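Long-range contacts in 3,6-diketocamphane 1,6 monooxygenase (Pseudomonas putida, PDB 4UWM), which catalyses the FMNH2- and oxygen-dependent Baeyer-Villiger oxidation of (1S,4S)-bornane-2,5-dione to a lactone in the breakdown of (-)-camphor: residues A[96-107]-A[189-200]; A[286-295]-A[306-314]. All coordinates share one frame; numbering follows the deposited sequence.

Contact 1 (A[96-107]-A[189-200]); sequences SQILEGRYFLGI and SPWGGKAPEIAV
Leu105 O accepts from Ala199 N at 2.7 Å, with the donor tilted 33° from the carbonyl plane, and Ile198 CA lies 3.2 Å from the same Leu105 O as a CA-H...O contact. Leu105 N donates to Glu197 O and Ile107 N to Ala199 O, the pattern of parallel strands. Leu105 CB meets Pro196 CG at 3.8 Å, and a water bridges Tyr103 O to Glu197 N, next to the bond from Leu105 N to Glu197 O. Farther out, Trp191 lies over the turn that ends helix 85-98. Its CG stands anti to the backbone N (chi1 -170°), which lays one indole face on the backbone of Glu100 and Gly101; Glu100 CA sits 3.5 Å from the centroid of the six-membered ring, a CH-pi contact. Gly101, at positive phi, brings its N to 3.4 Å from Trp191 CG. Two nearly straight bonds fasten this end: Trp191 N to Ser96 OG, 2.9 Å, and Gln97 NE2 to Ser189 O, 2.9 Å, which stays in the Gln97 amide plane. Within the parallel barrel of the luciferase family, strand 105-108 runs between strands 72-79 and 198-202, while Trp154 of helix 139-155 packs on Leu105, Pro190 and Pro196.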
loop_
_atom_site.group_PDB
_atom_site.type_symbol
_atom_site.label_atom_id
_atom_site.label_comp_id
_atom_site.label_asym_id
_atom_site.label_seq_id
_atom_site.Cartn_x
_atom_site.Cartn_y
_atom_site.Cartn_z
ATOM N N SER A 96 3.541 -10.423 -1.521
ATOM C CA SER A 96 3.581 -11.902 -1.505
ATOM C C SER A 96 4.795 -12.389 -0.726
ATOM O O SER A 96 4.664 -13.301 0.111
ATOM C CB SER A 96 3.574 -12.483 -2.935
ATOM O OG SER A 96 3.875 -13.872 -2.920
ATOM N N GLN A 97 5.966 -11.777 -0.961
ATOM C CA GLN A 97 7.164 -12.108 -0.182
ATOM C C GLN A 97 7.010 -11.834 1.317
ATOM O O GLN A 97 7.465 -12.648 2.136
ATOM C CB GLN A 97 8.432 -11.390 -0.691
ATOM C CG GLN A 97 8.999 -11.912 -2.018
ATOM C CD GLN A 97 10.328 -11.252 -2.396
ATOM O OE1 GLN A 97 11.120 -10.905 -1.538
ATOM N NE2 GLN A 97 10.557 -11.063 -3.688
ATOM N N ILE A 98 6.445 -10.667 1.673
ATOM C CA ILE A 98 6.293 -10.289 3.089
ATOM C C ILE A 98 5.424 -11.335 3.800
ATOM O O ILE A 98 5.709 -11.704 4.939
ATOM C CB ILE A 98 5.650 -8.874 3.248
ATOM C CG1 ILE A 98 6.580 -7.786 2.684
ATOM C CG2 ILE A 98 5.338 -8.571 4.706
ATOM C CD1 ILE A 98 5.917 -6.425 2.514
ATOM N N LEU A 99 4.387 -11.797 3.111
ATOM C CA LEU A 99 3.447 -12.791 3.620
ATOM C C LEU A 99 3.961 -14.250 3.492
ATOM O O LEU A 99 3.260 -15.186 3.858
ATOM C CB LEU A 99 2.154 -12.673 2.825
ATOM C CG LEU A 99 1.310 -11.461 3.232
ATOM C CD1 LEU A 99 0.280 -11.158 2.164
ATOM C CD2 LEU A 99 0.644 -11.718 4.586
ATOM N N GLU A 100 5.146 -14.427 2.923
ATOM C CA GLU A 100 5.692 -15.767 2.677
ATOM C C GLU A 100 4.699 -16.656 1.929
ATOM O O GLU A 100 4.522 -17.819 2.255
ATOM C CB GLU A 100 6.171 -16.388 3.991
ATOM C CG GLU A 100 7.264 -15.538 4.603
ATOM C CD GLU A 100 7.745 -16.009 5.955
ATOM O OE1 GLU A 100 6.926 -16.435 6.790
ATOM O OE2 GLU A 100 8.955 -15.911 6.197
ATOM N N GLY A 101 4.042 -16.070 0.930
ATOM C CA GLY A 101 3.121 -16.786 0.054
ATOM C C GLY A 101 1.709 -17.007 0.563
ATOM O O GLY A 101 0.910 -17.646 -0.126
ATOM N N ARG A 102 1.384 -16.478 1.752
ATOM C CA ARG A 102 -0.001 -16.486 2.245
ATOM C C ARG A 102 -0.770 -15.409 1.521
ATOM O O ARG A 102 -1.274 -14.470 2.160
ATOM C CB ARG A 102 -0.076 -16.198 3.754
ATOM C CG ARG A 102 0.687 -17.155 4.657
ATOM C CD ARG A 102 0.463 -16.835 6.128
ATOM N NE ARG A 102 1.151 -15.640 6.616
ATOM C CZ ARG A 102 0.573 -14.627 7.273
ATOM N NH1 ARG A 102 -0.738 -14.618 7.539
ATOM N NH2 ARG A 102 1.320 -13.631 7.705
ATOM N N TYR A 103 -0.891 -15.557 0.201
ATOM C CA TYR A 103 -1.364 -14.470 -0.646
ATOM C C TYR A 103 -1.912 -15.071 -1.910
ATOM O O TYR A 103 -1.372 -16.053 -2.396
ATOM C CB TYR A 103 -0.175 -13.511 -0.950
ATOM C CG TYR A 103 -0.534 -12.401 -1.890
ATOM C CD1 TYR A 103 -0.439 -12.579 -3.269
ATOM C CD2 TYR A 103 -0.995 -11.174 -1.407
ATOM C CE1 TYR A 103 -0.807 -11.583 -4.142
ATOM C CE2 TYR A 103 -1.363 -10.157 -2.277
ATOM C CZ TYR A 103 -1.254 -10.369 -3.642
ATOM O OH TYR A 103 -1.628 -9.387 -4.531
ATOM N N PHE A 104 -2.997 -14.512 -2.439
ATOM C CA PHE A 104 -3.340 -14.739 -3.835
ATOM C C PHE A 104 -3.941 -13.478 -4.409
ATOM O O PHE A 104 -4.262 -12.551 -3.663
ATOM C CB PHE A 104 -4.196 -16.015 -4.079
ATOM C CG PHE A 104 -5.539 -16.023 -3.395
ATOM C CD1 PHE A 104 -5.642 -16.315 -2.036
ATOM C CD2 PHE A 104 -6.708 -15.777 -4.128
ATOM C CE1 PHE A 104 -6.881 -16.335 -1.407
ATOM C CE2 PHE A 104 -7.952 -15.786 -3.498
ATOM C CZ PHE A 104 -8.027 -16.082 -2.137
ATOM N N LEU A 105 -4.079 -13.434 -5.729
ATOM C CA LEU A 105 -4.386 -12.196 -6.435
ATOM C C LEU A 105 -5.705 -12.226 -7.192
ATOM O O LEU A 105 -5.860 -12.949 -8.192
ATOM C CB LEU A 105 -3.223 -11.857 -7.400
ATOM C CG LEU A 105 -3.433 -10.746 -8.430
ATOM C CD1 LEU A 105 -3.539 -9.377 -7.746
ATOM C CD2 LEU A 105 -2.275 -10.765 -9.446
ATOM N N GLY A 106 -6.648 -11.392 -6.758
ATOM C CA GLY A 106 -7.852 -11.161 -7.544
ATOM C C GLY A 106 -7.610 -10.044 -8.533
ATOM O O GLY A 106 -7.076 -8.997 -8.161
ATOM N N ILE A 107 -7.998 -10.259 -9.794
ATOM C CA ILE A 107 -7.941 -9.182 -10.811
ATOM C C ILE A 107 -9.312 -8.888 -11.385
ATOM O O ILE A 107 -10.163 -9.762 -11.406
ATOM C CB ILE A 107 -6.966 -9.524 -11.961
ATOM C CG1 ILE A 107 -7.484 -10.729 -12.782
ATOM C CG2 ILE A 107 -5.575 -9.773 -11.404
ATOM C CD1 ILE A 107 -6.742 -10.950 -14.095
ATOM N N SER A 189 9.952 -10.703 -7.228
ATOM C CA SER A 189 9.060 -11.707 -7.802
ATOM C C SER A 189 8.219 -12.252 -6.633
ATOM O O SER A 189 8.681 -12.221 -5.503
ATOM C CB SER A 189 9.837 -12.858 -8.502
ATOM O OG SER A 189 10.658 -13.542 -7.580
ATOM N N PRO A 190 7.001 -12.762 -6.915
ATOM C CA PRO A 190 6.166 -13.278 -5.827
ATOM C C PRO A 190 6.811 -14.523 -5.193
ATOM O O PRO A 190 7.752 -15.083 -5.765
ATOM C CB PRO A 190 4.846 -13.611 -6.509
ATOM C CG PRO A 190 4.881 -12.947 -7.840
ATOM C CD PRO A 190 6.334 -12.880 -8.217
ATOM N N TRP A 191 6.312 -14.937 -4.032
ATOM C CA TRP A 191 6.888 -16.050 -3.242
ATOM C C TRP A 191 7.179 -17.286 -4.113
ATOM O O TRP A 191 6.330 -17.698 -4.891
ATOM C CB TRP A 191 5.921 -16.431 -2.131
ATOM C CG TRP A 191 6.463 -17.387 -1.101
ATOM C CD1 TRP A 191 6.061 -18.689 -0.897
ATOM C CD2 TRP A 191 7.473 -17.123 -0.123
ATOM N NE1 TRP A 191 6.765 -19.240 0.144
ATOM C CE2 TRP A 191 7.641 -18.310 0.636
ATOM C CE3 TRP A 191 8.265 -16.005 0.185
ATOM C CZ2 TRP A 191 8.553 -18.403 1.698
ATOM C CZ3 TRP A 191 9.186 -16.099 1.239
ATOM C CH2 TRP A 191 9.312 -17.295 1.987
ATOM N N GLY A 192 8.389 -17.828 -4.004
ATOM C CA GLY A 192 8.823 -18.968 -4.833
ATOM C C GLY A 192 9.183 -18.608 -6.271
ATOM O O GLY A 192 9.425 -19.486 -7.095
ATOM N N GLY A 193 9.192 -17.315 -6.587
ATOM C CA GLY A 193 9.644 -16.839 -7.893
ATOM C C GLY A 193 8.652 -16.994 -9.022
ATOM O O GLY A 193 9.004 -16.801 -10.180
ATOM N N LYS A 194 7.414 -17.338 -8.685
ATOM C CA LYS A 194 6.381 -17.615 -9.679
ATOM C C LYS A 194 5.180 -16.698 -9.467
ATOM O O LYS A 194 5.006 -16.163 -8.380
ATOM C CB LYS A 194 5.948 -19.078 -9.590
ATOM C CG LYS A 194 5.595 -19.543 -8.184
ATOM C CD LYS A 194 5.307 -21.038 -8.144
ATOM C CE LYS A 194 4.998 -21.504 -6.728
ATOM N NZ LYS A 194 4.533 -22.916 -6.706
ATOM N N ALA A 195 4.363 -16.530 -10.508
ATOM C CA ALA A 195 3.129 -15.755 -10.403
ATOM C C ALA A 195 2.305 -16.257 -9.213
ATOM O O ALA A 195 2.362 -17.449 -8.868
ATOM C CB ALA A 195 2.324 -15.836 -11.684
ATOM N N PRO A 196 1.560 -15.346 -8.546
ATOM C CA PRO A 196 0.655 -15.872 -7.520
ATOM C C PRO A 196 -0.507 -16.582 -8.195
ATOM O O PRO A 196 -0.775 -16.354 -9.393
ATOM C CB PRO A 196 0.145 -14.592 -6.829
ATOM C CG PRO A 196 0.100 -13.600 -7.941
ATOM C CD PRO A 196 1.316 -13.910 -8.803
ATOM N N GLU A 197 -1.229 -17.411 -7.445
ATOM C CA GLU A 197 -2.503 -17.895 -7.948
ATOM C C GLU A 197 -3.415 -16.693 -8.191
ATOM O O GLU A 197 -3.450 -15.779 -7.362
ATOM C CB GLU A 197 -3.144 -18.868 -6.960
ATOM C CG GLU A 197 -4.503 -19.377 -7.417
ATOM C CD GLU A 197 -4.976 -20.598 -6.641
ATOM O OE1 GLU A 197 -4.258 -21.031 -5.717
ATOM O OE2 GLU A 197 -6.068 -21.110 -6.965
ATOM N N ILE A 198 -4.126 -16.699 -9.317
ATOM C CA ILE A 198 -4.949 -15.567 -9.748
ATOM C C ILE A 198 -6.422 -15.961 -9.681
ATOM O O ILE A 198 -6.783 -17.075 -10.078
ATOM C CB ILE A 198 -4.536 -15.085 -11.162
ATOM C CG1 ILE A 198 -3.140 -14.452 -11.094
ATOM C CG2 ILE A 198 -5.556 -14.151 -11.784
ATOM C CD1 ILE A 198 -2.570 -14.051 -12.436
ATOM N N ALA A 199 -7.250 -15.062 -9.131
ATOM C CA ALA A 199 -8.690 -15.262 -9.021
ATOM C C ALA A 199 -9.470 -14.205 -9.773
ATOM O O ALA A 199 -8.980 -13.095 -9.985
ATOM C CB ALA A 199 -9.096 -15.304 -7.554
ATOM N N VAL A 200 -10.673 -14.565 -10.226
ATOM C CA VAL A 200 -11.589 -13.590 -10.821
ATOM C C VAL A 200 -12.990 -13.848 -10.264
ATOM O O VAL A 200 -13.312 -14.963 -9.866
ATOM C CB VAL A 200 -11.612 -13.600 -12.373
ATOM C CG1 VAL A 200 -10.222 -13.392 -12.962
ATOM C CG2 VAL A 200 -12.248 -14.871 -12.917
HETATM O O HOH W 1 -0.721 -17.572 -4.596
#

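Contact 2 (A[286-295]-A[306-314])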
loop_
_atom_site.group_PDB
_atom_site.type_symbol
_atom_site.label_atom_id
_atom_site.label_comp_id
_atom_site.label_asym_id
_atom_site.label_seq_id
_atom_site.Cartn_x
_atom_site.Cartn_y
_atom_site.Cartn_z
ATOM N N ILE A 286 -30.887 -3.887 -0.582
ATOM C CA ILE A 286 -32.179 -4.326 -1.119
ATOM C C ILE A 286 -32.701 -3.354 -2.173
ATOM O O ILE A 286 -33.023 -3.801 -3.273
ATOM C CB ILE A 286 -33.213 -4.687 -0.019
ATOM C CG1 ILE A 286 -32.866 -6.050 0.581
ATOM C CG2 ILE A 286 -34.630 -4.726 -0.578
ATOM C CD1 ILE A 286 -33.421 -6.294 1.974
ATOM N N PRO A 287 -32.731 -2.030 -1.883
ATOM C CA PRO A 287 -33.225 -1.122 -2.924
ATOM C C PRO A 287 -32.452 -1.227 -4.247
ATOM O O PRO A 287 -33.053 -1.091 -5.313
ATOM C CB PRO A 287 -33.035 0.262 -2.301
ATOM C CG PRO A 287 -33.142 0.027 -0.842
ATOM C CD PRO A 287 -32.468 -1.302 -0.623
ATOM N N ILE A 288 -31.136 -1.468 -4.176
ATOM C CA ILE A 288 -30.316 -1.649 -5.371
ATOM C C ILE A 288 -30.675 -2.959 -6.072
ATOM O O ILE A 288 -30.979 -2.969 -7.265
ATOM C CB ILE A 288 -28.799 -1.619 -5.042
ATOM C CG1 ILE A 288 -28.378 -0.235 -4.545
ATOM C CG2 ILE A 288 -27.978 -2.028 -6.258
ATOM C CD1 ILE A 288 -26.921 -0.153 -4.130
ATOM N N TRP A 289 -30.638 -4.058 -5.319
ATOM C CA TRP A 289 -30.927 -5.378 -5.848
ATOM C C TRP A 289 -32.314 -5.437 -6.497
ATOM O O TRP A 289 -32.478 -6.042 -7.564
ATOM C CB TRP A 289 -30.804 -6.434 -4.752
ATOM C CG TRP A 289 -29.413 -6.696 -4.313
ATOM C CD1 TRP A 289 -28.307 -5.935 -4.588
ATOM C CD2 TRP A 289 -28.952 -7.787 -3.494
ATOM N NE1 TRP A 289 -27.191 -6.490 -4.007
ATOM C CE2 TRP A 289 -27.556 -7.626 -3.331
ATOM C CE3 TRP A 289 -29.583 -8.885 -2.886
ATOM C CZ2 TRP A 289 -26.774 -8.522 -2.587
ATOM C CZ3 TRP A 289 -28.799 -9.783 -2.143
ATOM C CH2 TRP A 289 -27.407 -9.595 -2.009
ATOM N N ARG A 290 -33.300 -4.804 -5.861
ATOM C CA ARG A 290 -34.648 -4.759 -6.420
ATOM C C ARG A 290 -34.692 -3.961 -7.721
ATOM O O ARG A 290 -35.315 -4.396 -8.686
ATOM C CB ARG A 290 -35.677 -4.224 -5.419
ATOM C CG ARG A 290 -37.106 -4.601 -5.797
ATOM C CD ARG A 290 -38.165 -3.894 -4.960
ATOM N NE ARG A 290 -37.978 -4.074 -3.520
ATOM C CZ ARG A 290 -38.289 -5.176 -2.842
ATOM N NH1 ARG A 290 -38.805 -6.233 -3.462
ATOM N NH2 ARG A 290 -38.075 -5.219 -1.534
ATOM N N ARG A 291 -34.016 -2.814 -7.757
ATOM C CA ARG A 291 -33.989 -1.979 -8.959
ATOM C C ARG A 291 -33.405 -2.695 -10.185
ATOM O O ARG A 291 -33.835 -2.446 -11.309
ATOM C CB ARG A 291 -33.238 -0.664 -8.695
ATOM C CG ARG A 291 -33.463 0.394 -9.763
ATOM C CD ARG A 291 -32.907 1.746 -9.353
ATOM N NE ARG A 291 -31.578 1.991 -9.910
ATOM C CZ ARG A 291 -30.883 3.114 -9.743
ATOM N NH1 ARG A 291 -31.378 4.114 -9.025
ATOM N NH2 ARG A 291 -29.684 3.239 -10.293
ATOM N N PHE A 292 -32.432 -3.577 -9.967
ATOM C CA PHE A 292 -31.759 -4.257 -11.071
ATOM C C PHE A 292 -32.121 -5.738 -11.139
ATOM O O PHE A 292 -31.359 -6.550 -11.673
ATOM C CB PHE A 292 -30.245 -4.096 -10.946
ATOM C CG PHE A 292 -29.769 -2.685 -11.120
ATOM C CD1 PHE A 292 -29.558 -2.156 -12.394
ATOM C CD2 PHE A 292 -29.515 -1.881 -10.012
ATOM C CE1 PHE A 292 -29.112 -0.851 -12.556
ATOM C CE2 PHE A 292 -29.068 -0.576 -10.169
ATOM C CZ PHE A 292 -28.869 -0.061 -11.442
ATOM N N GLY A 293 -33.282 -6.077 -10.579
ATOM C CA GLY A 293 -33.826 -7.433 -10.597
ATOM C C GLY A 293 -32.869 -8.509 -10.145
ATOM O O GLY A 293 -32.910 -9.634 -10.638
ATOM N N MET A 294 -32.012 -8.170 -9.188
ATOM C CA MET A 294 -30.978 -9.092 -8.730
ATOM C C MET A 294 -31.459 -10.151 -7.743
ATOM O O MET A 294 -30.695 -11.038 -7.354
ATOM C CB MET A 294 -29.798 -8.308 -8.171
ATOM C CG MET A 294 -29.063 -7.518 -9.245
ATOM S SD MET A 294 -27.969 -6.273 -8.546
ATOM C CE MET A 294 -26.914 -7.314 -7.543
ATOM N N MET A 295 -32.726 -10.073 -7.344
ATOM C CA MET A 295 -33.294 -11.109 -6.469
ATOM C C MET A 295 -34.196 -12.120 -7.200
ATOM O O MET A 295 -34.887 -12.918 -6.566
ATOM C CB MET A 295 -34.013 -10.476 -5.278
ATOM C CG MET A 295 -33.057 -9.865 -4.272
ATOM S SD MET A 295 -33.867 -8.962 -2.962
ATOM C CE MET A 295 -34.743 -7.692 -3.860
ATOM N N PRO A 306 -40.634 -11.869 -7.288
ATOM C CA PRO A 306 -39.569 -10.908 -6.940
ATOM C C PRO A 306 -40.054 -9.669 -6.177
ATOM O O PRO A 306 -39.364 -9.201 -5.267
ATOM C CB PRO A 306 -39.016 -10.496 -8.302
ATOM C CG PRO A 306 -39.240 -11.689 -9.166
ATOM C CD PRO A 306 -40.470 -12.392 -8.659
ATOM N N VAL A 307 -41.234 -9.162 -6.546
ATOM C CA VAL A 307 -41.836 -8.002 -5.879
ATOM C C VAL A 307 -42.015 -8.251 -4.373
ATOM O O VAL A 307 -42.062 -7.307 -3.584
ATOM C CB VAL A 307 -43.179 -7.597 -6.547
ATOM C CG1 VAL A 307 -43.805 -6.392 -5.858
ATOM C CG2 VAL A 307 -42.972 -7.292 -8.025
ATOM N N ASP A 308 -42.090 -9.523 -3.978
ATOM C CA ASP A 308 -42.286 -9.908 -2.577
ATOM C C ASP A 308 -40.964 -10.213 -1.848
ATOM O O ASP A 308 -40.973 -10.671 -0.697
ATOM C CB ASP A 308 -43.239 -11.111 -2.479
ATOM C CG ASP A 308 -44.513 -10.935 -3.305
ATOM O OD1 ASP A 308 -45.068 -9.815 -3.330
ATOM O OD2 ASP A 308 -44.963 -11.927 -3.925
ATOM N N ALA A 309 -39.834 -9.970 -2.513
ATOM C CA ALA A 309 -38.527 -10.208 -1.891
ATOM C C ALA A 309 -38.141 -9.040 -0.981
ATOM O O ALA A 309 -37.833 -7.941 -1.452
ATOM C CB ALA A 309 -37.456 -10.452 -2.942
ATOM N N ASP A 310 -38.187 -9.288 0.323
ATOM C CA ASP A 310 -37.788 -8.301 1.319
ATOM C C ASP A 310 -36.797 -8.941 2.292
ATOM O O ASP A 310 -36.371 -10.080 2.093
ATOM C CB ASP A 310 -39.015 -7.734 2.052
ATOM C CG ASP A 310 -39.831 -8.805 2.774
ATOM O OD1 ASP A 310 -39.315 -9.909 3.072
ATOM O OD2 ASP A 310 -41.009 -8.530 3.061
ATOM N N LEU A 311 -36.443 -8.213 3.344
ATOM C CA LEU A 311 -35.411 -8.659 4.272
ATOM C C LEU A 311 -35.709 -10.035 4.862
ATOM O O LEU A 311 -34.870 -10.933 4.797
ATOM C CB LEU A 311 -35.200 -7.620 5.382
ATOM C CG LEU A 311 -34.175 -7.900 6.481
ATOM C CD1 LEU A 311 -32.812 -8.289 5.913
ATOM C CD2 LEU A 311 -34.059 -6.678 7.381
ATOM N N GLU A 312 -36.910 -10.201 5.416
ATOM C CA GLU A 312 -37.285 -11.458 6.050
ATOM C C GLU A 312 -37.284 -12.625 5.071
ATOM O O GLU A 312 -36.884 -13.734 5.428
ATOM C CB GLU A 312 -38.648 -11.340 6.754
ATOM C CG GLU A 312 -39.045 -12.591 7.526
ATOM C CD GLU A 312 -40.152 -12.353 8.538
ATOM O OE1 GLU A 312 -41.059 -11.533 8.268
ATOM O OE2 GLU A 312 -40.107 -12.994 9.610
ATOM N N PHE A 313 -37.710 -12.377 3.835
ATOM C CA PHE A 313 -37.602 -13.399 2.807
ATOM C C PHE A 313 -36.150 -13.876 2.650
ATOM O O PHE A 313 -35.879 -15.083 2.615
ATOM C CB PHE A 313 -38.146 -12.912 1.464
ATOM C CG PHE A 313 -37.704 -13.764 0.306
ATOM C CD1 PHE A 313 -38.242 -15.035 0.115
ATOM C CD2 PHE A 313 -36.717 -13.318 -0.571
ATOM C CE1 PHE A 313 -37.818 -15.839 -0.935
ATOM C CE2 PHE A 313 -36.291 -14.118 -1.623
ATOM C CZ PHE A 313 -36.842 -15.379 -1.806
ATOM N N LEU A 314 -35.229 -12.918 2.549
ATOM C CA LEU A 314 -33.799 -13.211 2.403
ATOM C C LEU A 314 -33.278 -13.973 3.616
ATOM O O LEU A 314 -32.619 -14.997 3.474
ATOM C CB LEU A 314 -32.995 -11.913 2.173
ATOM C CG LEU A 314 -33.222 -11.146 0.865
ATOM C CD1 LEU A 314 -32.427 -9.848 0.840
ATOM C CD2 LEU A 314 -32.878 -11.993 -0.357
#
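This is a mainly apolar packing, with one arginine at its outer side, of the last turns of helix 276-291 and the loop after it against a 3-10 turn and the start of helix 311-317. Ile286 and Leu314 meet tip to tip, Ile286 CG1 lying 3.8 Å from Leu314 CD1, and Ile286 CD1 reaches on to Leu311 CB at 4.1 Å. Met295 crosses Leu314 at about a right angle: its extended chi2 carries SD to 3.9 Å from Ala309 CB, and the bend at chi3 (-60°) turns CE back to the same methyl. With an alanine at Met295, the methyl of Ala309 and Leu314 CD2 would probably lose the sulfur they pack on, opening a gap between the segments. On the exposed side, Arg290, in one of its two modelled conformers, turns its guanidinium edge to Ala309 O, which both NH1 (2.8 Å) and NH2 (2.7 Å) approach; with N-H...O angles of 125° and 128°, both bonds are weak. Asp310 N-caps the next helix, its OD1 accepting from Phe313 N at 3.0 Å. Phe281, earlier in helix 276-291, packs on Ile286, Leu311 and Leu314, while helix 296-302 connects the two segments and touches Pro306 and Phe313.

In the fold
Contact 1 is mostly buried and belongs to the barrel wall, whereas contact 2 is partly buried among helices farther from the chain's centre. They lie on opposite sides of that centre, their own centres about 37 Å apart and nearest atoms about 16 Å apart, and share no helix or strand. Straight backbone bonds register two strands in contact 1; contact 2 relies on apolar side chains, its cross-segment hydrogen bonds being a weak pair from one conformer of an arginine. Both approach the flavin region: Ala199 and Val200 neighbour the FMN-binding residues Met76 and Ser209, while Met294, beside the packing of contact 2, touches FMN itself. Each also includes a helix end with a Schellman motif.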